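Local coordinates for protein cysteine desulfurase (Fervidobacterium islandicum, PDB 6A6E) that probably removes sulfur from L-cysteine with the help of pyridoxal 5'-phosphate, leaving alanine and passing the sulfur on as a persulfide, as in SufS-type desulfurases, at residues Q255-P258 with F259-G263; A67-T70 with L71-E74; K45-S48 with V49-M53. All blocks are in the same frame, centred on the assembly; numbering follows the deposited sequence.

Contact 1 (Q255-P258 with F259-G263); sequences QLEP and FLYGG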
ATOM      1  N   GLN A 255      -6.570  22.902  -1.624  1.00 28.05           N
ATOM      2  CA  GLN A 255      -5.703  23.761  -0.836  0.56 30.78           C
ATOM      3  C   GLN A 255      -4.656  22.975   0.011  1.00 29.96           C
ATOM      4  O   GLN A 255      -3.841  23.573   0.758  1.00 29.69           O
ATOM      5  CB  GLN A 255      -6.589  24.657   0.068  0.56 32.73           C
ATOM      6  CG  GLN A 255      -7.576  25.550  -0.714  0.56 32.32           C
ATOM      7  CD  GLN A 255      -6.868  26.433  -1.735  0.56 32.58           C
ATOM      8  OE1 GLN A 255      -7.121  26.356  -2.926  0.56 32.06           O
ATOM      9  NE2 GLN A 255      -5.942  27.236  -1.262  0.56 32.27           N
ATOM     10  N   LEU A 256      -4.639  21.642  -0.121  1.00 22.58           N
ATOM     11  CA  LEU A 256      -3.839  20.846   0.810  1.00 23.08           C
ATOM     12  C   LEU A 256      -2.512  20.571   0.186  1.00 21.57           C
ATOM     13  O   LEU A 256      -2.495  20.181  -0.993  1.00 23.40           O
ATOM     14  CB  LEU A 256      -4.484  19.490   1.069  1.00 25.00           C
ATOM     15  CG  LEU A 256      -5.429  19.163   2.176  1.00 29.22           C
ATOM     16  CD1 LEU A 256      -5.564  17.619   2.201  1.00 26.67           C
ATOM     17  CD2 LEU A 256      -4.959  19.706   3.520  1.00 28.21           C
ATOM     18  N   GLU A 257      -1.419  20.773   0.928  1.00 19.52           N
ATOM     19  CA  GLU A 257      -0.101  20.254   0.548  1.00 20.98           C
ATOM     20  C   GLU A 257      -0.121  18.672   0.426  1.00 19.78           C
ATOM     21  O   GLU A 257      -0.663  17.991   1.295  1.00 19.48           O
ATOM     22  CB  GLU A 257       0.971  20.672   1.568  1.00 21.28           C
ATOM     23  CG  GLU A 257       2.410  20.130   1.326  1.00 21.77           C
ATOM     24  CD  GLU A 257       3.159  20.782   0.167  1.00 22.54           C
ATOM     25  OE1 GLU A 257       2.687  21.781  -0.382  1.00 24.06           O
ATOM     26  OE2 GLU A 257       4.207  20.263  -0.248  1.00 20.32           O
ATOM     27  N   PRO A 258       0.471  18.119  -0.641  1.00 18.68           N
ATOM     28  CA  PRO A 258       0.481  16.623  -0.753  1.00 18.59           C
ATOM     29  C   PRO A 258       1.174  16.051   0.447  1.00 16.86           C
ATOM     30  O   PRO A 258       2.119  16.670   0.983  1.00 16.58           O
ATOM     31  CB  PRO A 258       1.274  16.372  -2.011  1.00 18.79           C
ATOM     32  CG  PRO A 258       1.005  17.615  -2.884  1.00 19.60           C
ATOM     33  CD  PRO A 258       0.906  18.763  -1.895  1.00 21.22           C
ATOM     34  N   PHE A 259       0.746  14.868   0.869  1.00 17.58           N
ATOM     35  CA  PHE A 259       1.453  14.140   1.920  1.00 17.42           C
ATOM     36  C   PHE A 259       2.817  13.546   1.393  1.00 18.52           C
ATOM     37  O   PHE A 259       3.884  13.865   1.882  1.00 20.94           O
ATOM     38  CB  PHE A 259       0.508  13.016   2.473  1.00 18.98           C
ATOM     39  CG  PHE A 259       1.083  12.225   3.550  1.00 19.57           C
ATOM     40  CD1 PHE A 259       1.995  12.781   4.418  1.00 21.76           C
ATOM     41  CD2 PHE A 259       0.795  10.867   3.651  1.00 22.53           C
ATOM     42  CE1 PHE A 259       2.561  12.047   5.435  1.00 23.23           C
ATOM     43  CE2 PHE A 259       1.336  10.128   4.696  1.00 20.83           C
ATOM     44  CZ  PHE A 259       2.198  10.719   5.572  1.00 24.88           C
ATOM     45  N   LEU A 260       2.725  12.660   0.426  1.00 16.53           N
ATOM     46  CA  LEU A 260       3.820  12.033  -0.234  1.00 16.22           C
ATOM     47  C   LEU A 260       4.110  12.673  -1.597  1.00 17.18           C
ATOM     48  O   LEU A 260       3.180  13.148  -2.302  1.00 17.83           O
ATOM     49  CB  LEU A 260       3.509  10.559  -0.482  1.00 18.03           C
ATOM     50  CG  LEU A 260       3.043   9.706   0.703  1.00 18.78           C
ATOM     51  CD1 LEU A 260       2.824   8.231   0.328  1.00 20.25           C
ATOM     52  CD2 LEU A 260       4.015   9.870   1.824  1.00 19.44           C
ATOM     53  N   TYR A 261       5.394  12.576  -2.000  1.00 16.03           N
ATOM     54  CA  TYR A 261       5.867  13.102  -3.263  1.00 15.51           C
ATOM     55  C   TYR A 261       6.569  12.090  -4.101  1.00 14.39           C
ATOM     56  O   TYR A 261       7.142  11.161  -3.577  1.00 14.57           O
ATOM     57  CB  TYR A 261       6.880  14.196  -2.950  1.00 16.14           C
ATOM     58  CG  TYR A 261       6.408  15.239  -1.971  1.00 16.01           C
ATOM     59  CD1 TYR A 261       5.625  16.296  -2.384  1.00 15.53           C
ATOM     60  CD2 TYR A 261       6.811  15.187  -0.624  1.00 16.45           C
ATOM     61  CE1 TYR A 261       5.210  17.275  -1.467  1.00 17.25           C
ATOM     62  CE2 TYR A 261       6.402  16.150   0.288  1.00 16.14           C
ATOM     63  CZ  TYR A 261       5.649  17.198  -0.131  1.00 16.34           C
ATOM     64  OH  TYR A 261       5.255  18.138   0.835  1.00 17.27           O
ATOM     65  N   GLY A 262       6.520  12.285  -5.414  1.00 15.69           N
ATOM     66  CA  GLY A 262       7.144  11.395  -6.361  1.00 16.37           C
ATOM     67  C   GLY A 262       6.501  11.561  -7.719  1.00 18.66           C
ATOM     68  O   GLY A 262       5.981  12.628  -8.076  1.00 19.54           O
ATOM     69  N   GLY A 263       6.494  10.485  -8.476  1.00 18.11           N
ATOM     70  CA  GLY A 263       5.957  10.501  -9.780  1.00 17.82           C
ATOM     71  C   GLY A 263       4.471  10.556  -9.792  1.00 17.49           C
ATOM     72  O   GLY A 263       3.823  10.352  -8.730  1.00 15.47           O
TER
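In the loop 255-263, E257 and Y261 meet at their polar ends, four residues apart. From CB the side chain of Y261 runs outward. With chi1 at -51°, CG lies opposite the carbonyl carbon and beside the backbone N, which sends the ring back along the chain toward P258 and E257. On the way, CE1 packs against the pyrrolidine of P258, 4.1 Å from P258 CB. Farther out, Y261 CZ lies 3.7 Å from P258 O, which approaches the ring obliquely. At the tip, Y261 OH donates to E257 OE2 at 2.6 Å. The acceptor is the anti lone pair of OE2, the one turned away from OE1, and OE2 lies at the ring edge close to its plane. Ring and carboxylate planes are 54° apart, and the two side chains cross at about a right angle. E257 reaches this point because its chain bends at chi2. Its other oxygen, OE1, forms a salt bridge with R142 of the second subunit, so the carboxylate is held at both oxygens, which probably favours its charged form in this buried setting. K116 NZ hydrogen-bonds to Y261 OH, P258 O and F259 O, binding the hydroxyl and two loop carbonyls to one ammonium group. Beyond the pair, F259 meets F259 of the second subunit with ring planes about 30° apart. The segment therefore forms part of the dimer interface: it runs from helix 250-253 toward strand 268-269, with F276 of strand 274-276 packing on E257, P258 and Y261, and helix 103-116 lying against E257 and F259.

Contact 2 (A67-T70 with L71-E74); sequences AVHT and LASE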
ATOM      1  N   ALA A  67      -0.413   6.341 -21.110  1.00 24.87           N
ATOM      2  CA  ALA A  67      -0.593   4.983 -21.610  1.00 24.93           C
ATOM      3  C   ALA A  67      -0.557   5.060 -23.130  1.00 28.28           C
ATOM      4  O   ALA A  67      -1.392   5.733 -23.706  1.00 28.27           O
ATOM      5  CB  ALA A  67      -1.940   4.439 -21.185  1.00 25.50           C
ATOM      6  N   VAL A  68       0.398   4.437 -23.783  1.00 26.27           N
ATOM      7  CA  VAL A  68       0.304   4.374 -25.206  1.00 27.24           C
ATOM      8  C   VAL A  68       0.082   2.944 -25.677  1.00 29.23           C
ATOM      9  O   VAL A  68      -0.768   2.675 -26.542  1.00 33.83           O
ATOM     10  CB  VAL A  68       1.467   5.080 -25.869  1.00 32.35           C
ATOM     11  CG1 VAL A  68       1.416   4.869 -27.408  1.00 35.09           C
ATOM     12  CG2 VAL A  68       1.370   6.565 -25.502  1.00 32.52           C
ATOM     13  N   HIS A  69       0.729   1.993 -25.055  1.00 20.10           N
ATOM     14  CA  HIS A  69       0.505   0.661 -25.492  1.00 17.62           C
ATOM     15  C   HIS A  69      -0.796   0.028 -24.933  1.00 16.96           C
ATOM     16  O   HIS A  69      -1.425   0.556 -23.990  1.00 16.34           O
ATOM     17  CB  HIS A  69       1.766  -0.146 -25.269  1.00 15.20           C
ATOM     18  CG  HIS A  69       2.152  -0.346 -23.827  1.00 15.70           C
ATOM     19  ND1 HIS A  69       1.584  -1.330 -23.050  1.00 14.73           N
ATOM     20  CD2 HIS A  69       3.150   0.207 -23.078  1.00 14.57           C
ATOM     21  CE1 HIS A  69       2.218  -1.377 -21.873  1.00 16.51           C
ATOM     22  NE2 HIS A  69       3.178  -0.455 -21.864  1.00 15.17           N
ATOM     23  N   THR A  70      -1.163  -1.100 -25.519  1.00 18.65           N
ATOM     24  CA  THR A  70      -2.477  -1.695 -25.323  1.00 20.42           C
ATOM     25  C   THR A  70      -2.725  -2.132 -23.873  1.00 20.73           C
ATOM     26  O   THR A  70      -3.758  -1.793 -23.286  1.00 21.36           O
ATOM     27  CB  THR A  70      -2.625  -2.932 -26.240  1.00 24.66           C
ATOM     28  OG1 THR A  70      -2.628  -2.526 -27.622  1.00 23.33           O
ATOM     29  CG2 THR A  70      -3.911  -3.716 -25.907  1.00 24.63           C
ATOM     30  N   LEU A  71      -1.814  -2.895 -23.268  1.00 20.22           N
ATOM     31  CA  LEU A  71      -1.998  -3.237 -21.851  1.00 18.21           C
ATOM     32  C   LEU A  71      -2.033  -2.002 -20.930  1.00 18.22           C
ATOM     33  O   LEU A  71      -2.780  -1.985 -19.971  1.00 15.61           O
ATOM     34  CB  LEU A  71      -0.971  -4.241 -21.346  1.00 18.82           C
ATOM     35  CG  LEU A  71      -1.024  -5.637 -21.895  1.00 20.16           C
ATOM     36  CD1 LEU A  71       0.222  -6.422 -21.557  1.00 20.66           C
ATOM     37  CD2 LEU A  71      -2.245  -6.346 -21.432  1.00 21.28           C
ATOM     38  N   ALA A  72      -1.158  -1.025 -21.153  1.00 17.10           N
ATOM     39  CA  ALA A  72      -1.175   0.151 -20.314  1.00 16.59           C
ATOM     40  C   ALA A  72      -2.486   0.887 -20.419  1.00 17.24           C
ATOM     41  O   ALA A  72      -2.940   1.410 -19.395  1.00 15.99           O
ATOM     42  CB  ALA A  72      -0.025   1.094 -20.605  1.00 17.05           C
ATOM     43  N   SER A  73      -3.100   0.968 -21.619  1.00 18.46           N
ATOM     44  CA  SER A  73      -4.468   1.568 -21.745  1.00 20.42           C
ATOM     45  C   SER A  73      -5.533   0.808 -20.985  1.00 16.64           C
ATOM     46  O   SER A  73      -6.297   1.439 -20.304  1.00 18.04           O
ATOM     47  CB  SER A  73      -4.999   1.775 -23.205  1.00 22.20           C
ATOM     48  OG  SER A  73      -3.860   2.074 -23.966  1.00 27.33           O
ATOM     49  N   GLU A  74      -5.560  -0.497 -21.117  1.00 15.94           N
ATOM     50  CA  GLU A  74      -6.500  -1.337 -20.428  1.00 19.06           C
ATOM     51  C   GLU A  74      -6.378  -1.125 -18.914  1.00 18.07           C
ATOM     52  O   GLU A  74      -7.395  -1.002 -18.206  1.00 19.65           O
ATOM     53  CB  GLU A  74      -6.280  -2.817 -20.803  1.00 20.26           C
ATOM     54  CG  GLU A  74      -6.706  -3.135 -22.237  1.00 22.84           C
ATOM     55  CD  GLU A  74      -6.434  -4.579 -22.695  1.00 22.91           C
ATOM     56  OE1 GLU A  74      -5.896  -5.423 -21.938  1.00 23.98           O
ATOM     57  OE2 GLU A  74      -6.795  -4.901 -23.850  1.00 21.91           O
TER
HETATM   58  O   HOH W   1       0.732  -3.684 -24.378  1.00 16.78           O
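The carbonyl oxygen of H69 is gripped twice by S73, once by its backbone and once by its hydroxyl. S73 N donates to H69 O at 2.9 Å, nearly in line with the carbonyl bond, the expected first-turn helix geometry. S73 OG donates to the same H69 O, also at 2.9 Å, but arrives from above the carbonyl plane, 47° out of it. A chi1 of -33° swings OG back toward the preceding turn and within reach of this oxygen. One residue further on, E74 N bonds to T70 O at 3.1 Å, continuing the i to i+4 pattern. Beside that bond the side chains of T70 and E74 run together in the same direction, and T70 CG2 comes to 3.7 Å from E74 OE2.

H69 occupies the N-cap position, and its imidazole folds over the start of the helix. The A72 methyl lies over one ring face in a CH-pi contact, CB being 3.7 Å from the ring centroid and 16° off the normal. Next to it, A67 CB packs on A72 CB at 3.9 Å, so the A72 methyl touches both the imidazole and the incoming loop. A water joins H69 ND1 to L71 N, accepting from the latter at 2.9 Å, and thus serves one of the amides in the first turn. At its other nitrogen, H69 NE2 hydrogen-bonds to D38 OD2 of the second subunit, so the ring is tied at both nitrogens. T70 OG1 hydrogen-bonds to D363 and E74 OE1 forms a salt bridge with R27, both of the second subunit. The contact is thus the entry from the loop after helix 47-59 into helix 70-90, lodged against the partner chain.

Contact 3 (K45-S48 with V49-M53); sequences KCKS and VIEKM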
ATOM      1  N   LYS A  45     -12.699 -13.429   1.800  1.00 18.64           N
ATOM      2  CA  LYS A  45     -12.716 -13.016   0.394  1.00 17.34           C
ATOM      3  C   LYS A  45     -13.625 -13.860  -0.478  1.00 17.99           C
ATOM      4  O   LYS A  45     -13.761 -15.078  -0.326  1.00 17.95           O
ATOM      5  CB  LYS A  45     -11.301 -13.039  -0.200  1.00 16.65           C
ATOM      6  CG  LYS A  45     -10.220 -12.358   0.650  1.00 17.23           C
ATOM      7  CD  LYS A  45     -10.636 -10.983   1.179  1.00 16.46           C
ATOM      8  CE  LYS A  45      -9.568 -10.345   2.046  1.00 15.81           C
ATOM      9  NZ  LYS A  45     -10.204  -9.234   2.810  1.00 17.97           N
ATOM     10  N   CYS A  46     -14.237 -13.161  -1.421  1.00 20.48           N
ATOM     11  CA  CYS A  46     -15.184 -13.691  -2.366  1.00 22.29           C
ATOM     12  C   CYS A  46     -14.454 -14.292  -3.549  1.00 22.01           C
ATOM     13  O   CYS A  46     -13.611 -13.638  -4.159  1.00 19.03           O
ATOM     14  CB  CYS A  46     -16.098 -12.560  -2.817  1.00 23.65           C
ATOM     15  SG  CYS A  46     -17.146 -13.072  -4.168  1.00 28.42           S
ATOM     16  N   LYS A  47     -14.757 -15.539  -3.887  1.00 22.00           N
ATOM     17  CA  LYS A  47     -14.035 -16.219  -4.953  1.00 21.19           C
ATOM     18  C   LYS A  47     -14.176 -15.513  -6.303  1.00 20.22           C
ATOM     19  O   LYS A  47     -13.192 -15.335  -7.000  1.00 18.30           O
ATOM     20  CB  LYS A  47     -14.530 -17.620  -5.084  1.00 26.29           C
ATOM     21  CG  LYS A  47     -13.730 -18.471  -6.038  1.00 28.96           C
ATOM     22  CD  LYS A  47     -14.066 -19.939  -5.776  1.00 35.21           C
ATOM     23  CE  LYS A  47     -14.521 -20.620  -7.036  1.00 40.23           C
ATOM     24  NZ  LYS A  47     -13.337 -20.892  -7.869  1.00 44.69           N
ATOM     25  N   SER A  48     -15.371 -15.047  -6.643  1.00 20.49           N
ATOM     26  CA  SER A  48     -15.556 -14.445  -7.959  1.00 23.82           C
ATOM     27  C   SER A  48     -14.798 -13.124  -8.052  1.00 23.09           C
ATOM     28  O   SER A  48     -14.258 -12.816  -9.103  1.00 22.63           O
ATOM     29  CB  SER A  48     -17.047 -14.293  -8.314  1.00 21.92           C
ATOM     30  OG  SER A  48     -17.711 -13.292  -7.541  1.00 24.24           O
ATOM     31  N   VAL A  49     -14.719 -12.375  -6.936  1.00 22.95           N
ATOM     32  CA  VAL A  49     -13.962 -11.103  -6.950  1.00 22.15           C
ATOM     33  C   VAL A  49     -12.489 -11.397  -7.131  1.00 22.81           C
ATOM     34  O   VAL A  49     -11.800 -10.747  -7.937  1.00 22.81           O
ATOM     35  CB  VAL A  49     -14.188 -10.279  -5.674  1.00 22.99           C
ATOM     36  CG1 VAL A  49     -13.190  -9.129  -5.532  1.00 20.76           C
ATOM     37  CG2 VAL A  49     -15.628  -9.798  -5.664  1.00 24.53           C
ATOM     38  N   ILE A  50     -11.991 -12.369  -6.390  1.00 19.64           N
ATOM     39  CA  ILE A  50     -10.585 -12.675  -6.463  1.00 20.19           C
ATOM     40  C   ILE A  50     -10.191 -13.214  -7.845  1.00 20.82           C
ATOM     41  O   ILE A  50      -9.075 -12.928  -8.330  1.00 17.54           O
ATOM     42  CB  ILE A  50     -10.174 -13.672  -5.327  1.00 20.07           C
ATOM     43  CG1 ILE A  50     -10.432 -13.030  -3.942  1.00 19.91           C
ATOM     44  CG2 ILE A  50      -8.743 -14.099  -5.465  1.00 20.51           C
ATOM     45  CD1 ILE A  50      -9.644 -11.780  -3.634  1.00 19.26           C
ATOM     46  N   GLU A  51     -11.097 -13.980  -8.500  1.00 22.28           N
ATOM     47  CA  GLU A  51     -10.877 -14.459  -9.873  1.00 22.61           C
ATOM     48  C   GLU A  51     -10.785 -13.299 -10.847  1.00 20.70           C
ATOM     49  O   GLU A  51     -10.040 -13.335 -11.813  1.00 19.40           O
ATOM     50  CB  GLU A  51     -12.012 -15.448 -10.338  1.00 27.06           C
ATOM     51  CG  GLU A  51     -11.840 -16.807  -9.696  1.00 32.04           C
ATOM     52  CD  GLU A  51     -12.948 -17.848 -10.024  1.00 42.55           C
ATOM     53  OE1 GLU A  51     -14.082 -17.476 -10.455  1.00 40.25           O
ATOM     54  OE2 GLU A  51     -12.656 -19.062  -9.795  1.00 44.55           O
ATOM     55  N   LYS A  52     -11.587 -12.278 -10.638  1.00 19.79           N
ATOM     56  CA  LYS A  52     -11.455 -11.141 -11.507  1.00 21.82           C
ATOM     57  C   LYS A  52     -10.134 -10.386 -11.350  1.00 20.67           C
ATOM     58  O   LYS A  52      -9.609  -9.862 -12.326  1.00 19.70           O
ATOM     59  CB  LYS A  52     -12.609 -10.184 -11.298  1.00 24.80           C
ATOM     60  CG  LYS A  52     -13.906 -10.703 -11.889  1.00 30.26           C
ATOM     61  CD  LYS A  52     -15.001  -9.710 -11.593  1.00 34.09           C
ATOM     62  CE  LYS A  52     -16.355 -10.292 -11.946  1.00 39.46           C
ATOM     63  NZ  LYS A  52     -17.370  -9.238 -11.636  1.00 45.18           N
ATOM     64  N   MET A  53      -9.648 -10.257 -10.126  1.00 18.67           N
ATOM     65  CA  MET A  53      -8.294  -9.711  -9.901  1.00 19.95           C
ATOM     66  C   MET A  53      -7.195 -10.510 -10.523  1.00 19.75           C
ATOM     67  O   MET A  53      -6.226  -9.942 -11.092  1.00 19.37           O
ATOM     68  CB  MET A  53      -7.998  -9.628  -8.417  1.00 22.64           C
ATOM     69  CG  MET A  53      -8.909  -8.650  -7.684  1.00 25.23           C
ATOM     70  SD  MET A  53      -8.675  -8.697  -5.866  1.00 29.92           S
ATOM     71  CE  MET A  53      -6.943  -8.401  -5.803  1.00 25.36           C
TER
HETATM   72  O   HOH W   2     -17.893 -11.004  -8.761  1.00 37.43           O
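K47 and E51, one turn apart, supply the charged interaction: K47 NZ forms a salt bridge with E51 OE2 at 2.7 Å. The ammonium arrives from above the carboxylate plane, 42° out of it, as the lysine chain bends at chi3 and chi4 while the glutamate stays extended beyond CG. Backbone bonds run alongside. I50 N donates to C46 O at 3.0 Å, E51 N to K47 O at 2.9 Å and K52 N to S48 O at 3.1 Å. Apolar packing involves C46 and K45: C46 SG lies 3.9 Å from V49 CG2, and K45 CB lies 3.8 Å from I50 CG1. K45 NZ turns to G239 O and T43 O, to which it hydrogen-bonds. Solvent adds one link, a water 2.6 Å from S48 OG that also accepts a weak bond from K52 NZ. Y302 of helix 290-306 packs on both C46 and V49, whereas T54 of the second subunit meets I50. The arrangement is the N-terminal start of helix 47-59, with C46 at the N-cap position and the first i to i+4 backbone bonds, to which an i to i+4 lysine-glutamate bridge is added.

Overall arrangement
Along the chain the order is contact 3, contact 2, contact 1, all within the class-V aminotransferase region of the protein. Contacts 3 and 2 occupy the starts of successive helices, 47-59 and 70-90, with centres 24 Å apart and nearest atoms about 11 Å apart. Contact 1 lies much later, between helix 250-253 and strand 268-269; its centre is 26 Å from that of contact 2 and 32 Å from that of contact 3. None touches another, but each meets the second subunit. Three separate places on one chain thus contribute to the dimer, and the L260 side chain in contact 1 lies about 9 Å from a bound pyridoxal phosphate, consistent with a cofactor site near the dimer interface.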